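PmbA-related protein (Thermotoga maritima, PDB 1VL4) is of uncertain function but, as a PmbA-related member of the peptidase U62 family, may act as a metallopeptidase. Local coordinates at residues R114-Y119 with L285-K290. Residues are numbered along the deposited sequence; the frame is centred on the assembly and turned at random.
Sequences REMETY and LPYHPK
Two torsions of M116 bring it against P286 and Y287: chi1 of 54° sets CG between the backbone N and the carbonyl carbon, and the bend at chi3 (72°) turns CE onto the proline. From the other segment Y287 reaches across with CG anti to its backbone N (chi1 171°). The M116 and Y287 side chains run antiparallel alongside one another, M116 CB lying 3.8 Å from Y287 CD1 while M116 SD comes to 3.9 Å from Y287 CB. This is a Met-aromatic contact of oblique geometry, M116 SD 5.3 Å from the centroid of the Y287 ring. M116 and P286 cross at about a right angle, M116 CE touching P286 CB at 3.7 Å. At the edge of the tyrosine ring, T118 CG2 approaches CD1, and E117 O lies 3.7 Å from Y287 CE1. An inverse gamma turn centred on E117, closed by a weak hydrogen bond from T118 N to M116 O, shapes the backbone here. The contact joins two loops: 114-119 precedes helix 128-143 and is tied to the long antiparallel sheet by a hydrogen bond between T118 OG1 and Q176 O of strand 172-188, whereas 285-290 leaves strand 282-285 in the C-terminal metallopeptidase family region. An alanine in place of Y287 would probably open a gap beside M116 CB and T118 CG2 and deprive the sulfur of its aromatic neighbour. Farther along, the extended R114 side chain passes P286, R114 CD 4.0 Å from P286 CG, and its NH1 forms a salt bridge with E306.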
loop_
_atom_site.group_PDB
_atom_site.type_symbol
_atom_site.label_atom_id
_atom_site.label_comp_id
_atom_site.label_asym_id
_atom_site.label_seq_id
_atom_site.Cartn_x
_atom_site.Cartn_y
_atom_site.Cartn_z
ATOM N N ARG A 114 20.111 12.296 -22.506
ATOM C CA ARG A 114 20.624 13.468 -21.784
ATOM C C ARG A 114 21.532 12.989 -20.670
ATOM O O ARG A 114 21.171 12.127 -19.885
ATOM C CB ARG A 114 19.489 14.263 -21.158
ATOM C CG ARG A 114 18.536 14.916 -22.133
ATOM C CD ARG A 114 17.606 15.957 -21.395
ATOM N NE ARG A 114 16.960 16.846 -22.398
ATOM C CZ ARG A 114 16.441 18.039 -22.140
ATOM N NH1 ARG A 114 16.451 18.521 -20.909
ATOM N NH2 ARG A 114 15.879 18.737 -23.116
ATOM N N GLU A 115 22.684 13.613 -20.573
ATOM C CA GLU A 115 23.627 13.448 -19.448
ATOM C C GLU A 115 23.173 14.261 -18.251
ATOM O O GLU A 115 22.986 15.468 -18.374
ATOM C CB GLU A 115 24.998 13.883 -19.895
ATOM C CG GLU A 115 26.103 14.068 -18.810
ATOM C CD GLU A 115 26.372 12.814 -17.987
ATOM O OE1 GLU A 115 26.130 11.683 -18.502
ATOM O OE2 GLU A 115 26.841 12.970 -16.825
ATOM N N MET A 116 23.033 13.607 -17.094
ATOM C CA MET A 116 22.535 14.271 -15.883
ATOM C C MET A 116 23.218 13.692 -14.632
ATOM O O MET A 116 23.524 12.483 -14.584
ATOM C CB MET A 116 21.015 14.210 -15.801
ATOM C CG MET A 116 20.461 12.857 -15.902
ATOM S SD MET A 116 18.668 12.674 -15.760
ATOM C CE MET A 116 18.118 13.361 -17.328
ATOM N N GLU A 117 23.474 14.563 -13.651
ATOM C CA GLU A 117 24.204 14.199 -12.436
ATOM C C GLU A 117 23.223 13.732 -11.372
ATOM O O GLU A 117 22.885 14.457 -10.471
ATOM C CB GLU A 117 25.161 15.329 -11.929
ATOM C CG GLU A 117 26.230 14.686 -10.998
ATOM C CD GLU A 117 27.123 15.640 -10.190
ATOM O OE1 GLU A 117 26.683 16.750 -9.797
ATOM O OE2 GLU A 117 28.266 15.213 -9.909
ATOM N N THR A 118 22.739 12.511 -11.537
ATOM C CA THR A 118 21.741 11.922 -10.671
ATOM C C THR A 118 22.419 11.116 -9.567
ATOM O O THR A 118 21.781 10.787 -8.601
ATOM C CB THR A 118 20.775 11.011 -11.471
ATOM O OG1 THR A 118 21.527 10.084 -12.288
ATOM C CG2 THR A 118 19.909 11.856 -12.394
ATOM N N TYR A 119 23.715 10.855 -9.700
ATOM C CA TYR A 119 24.416 10.075 -8.682
ATOM C C TYR A 119 25.576 10.891 -8.224
ATOM O O TYR A 119 26.481 11.145 -8.994
ATOM C CB TYR A 119 24.896 8.757 -9.268
ATOM C CG TYR A 119 25.724 7.989 -8.288
ATOM C CD1 TYR A 119 25.120 7.413 -7.149
ATOM C CD2 TYR A 119 27.103 7.948 -8.394
ATOM C CE1 TYR A 119 25.900 6.733 -6.208
ATOM C CE2 TYR A 119 27.876 7.284 -7.445
ATOM C CZ TYR A 119 27.268 6.687 -6.352
ATOM O OH TYR A 119 28.050 6.015 -5.401
ATOM N N LEU A 285 9.998 17.702 -16.953
ATOM C CA LEU A 285 11.446 17.886 -16.973
ATOM C C LEU A 285 12.130 16.557 -16.662
ATOM O O LEU A 285 11.798 15.922 -15.671
ATOM C CB LEU A 285 11.853 18.895 -15.897
ATOM C CG LEU A 285 12.197 20.314 -16.237
ATOM C CD1 LEU A 285 11.225 21.020 -17.183
ATOM C CD2 LEU A 285 12.389 21.049 -14.936
ATOM N N PRO A 286 13.112 16.127 -17.494
ATOM C CA PRO A 286 13.891 14.898 -17.145
ATOM C C PRO A 286 14.698 14.996 -15.842
ATOM O O PRO A 286 14.993 14.000 -15.204
ATOM C CB PRO A 286 14.849 14.752 -18.332
ATOM C CG PRO A 286 14.160 15.515 -19.476
ATOM C CD PRO A 286 13.442 16.656 -18.833
ATOM N N TYR A 287 15.127 16.202 -15.526
ATOM C CA TYR A 287 16.040 16.409 -14.439
ATOM C C TYR A 287 15.821 17.710 -13.712
ATOM O O TYR A 287 15.586 18.732 -14.322
ATOM C CB TYR A 287 17.461 16.333 -14.928
ATOM C CG TYR A 287 18.514 16.743 -13.939
ATOM C CD1 TYR A 287 19.075 15.830 -13.022
ATOM C CD2 TYR A 287 19.021 18.034 -13.977
ATOM C CE1 TYR A 287 20.067 16.240 -12.116
ATOM C CE2 TYR A 287 19.969 18.454 -13.065
ATOM C CZ TYR A 287 20.505 17.549 -12.160
ATOM O OH TYR A 287 21.504 18.018 -11.366
ATOM N N HIS A 288 15.928 17.618 -12.383
ATOM C CA HIS A 288 16.131 18.741 -11.491
ATOM C C HIS A 288 17.079 18.230 -10.378
ATOM O O HIS A 288 16.963 17.089 -9.936
ATOM C CB HIS A 288 14.786 19.178 -10.900
ATOM C CG HIS A 288 14.885 20.395 -10.032
ATOM N ND1 HIS A 288 15.479 20.380 -8.780
ATOM C CD2 HIS A 288 14.486 21.672 -10.243
ATOM C CE1 HIS A 288 15.399 21.587 -8.247
ATOM N NE2 HIS A 288 14.780 22.382 -9.103
ATOM N N PRO A 289 18.027 19.048 -9.951
ATOM C CA PRO A 289 18.991 18.639 -8.944
ATOM C C PRO A 289 18.438 17.992 -7.684
ATOM O O PRO A 289 19.061 17.085 -7.184
ATOM C CB PRO A 289 19.692 19.958 -8.580
ATOM C CG PRO A 289 19.572 20.778 -9.812
ATOM C CD PRO A 289 18.294 20.411 -10.453
ATOM N N LYS A 290 17.246 18.396 -7.249
ATOM C CA LYS A 290 16.578 17.857 -6.046
ATOM C C LYS A 290 15.355 16.979 -6.404
ATOM O O LYS A 290 14.648 16.514 -5.520
ATOM C CB LYS A 290 16.086 19.009 -5.156
ATOM C CG LYS A 290 17.167 19.849 -4.553
ATOM C CD LYS A 290 16.563 20.825 -3.562
ATOM C CE LYS A 290 17.433 22.058 -3.304
ATOM N NZ LYS A 290 16.579 23.291 -3.184
#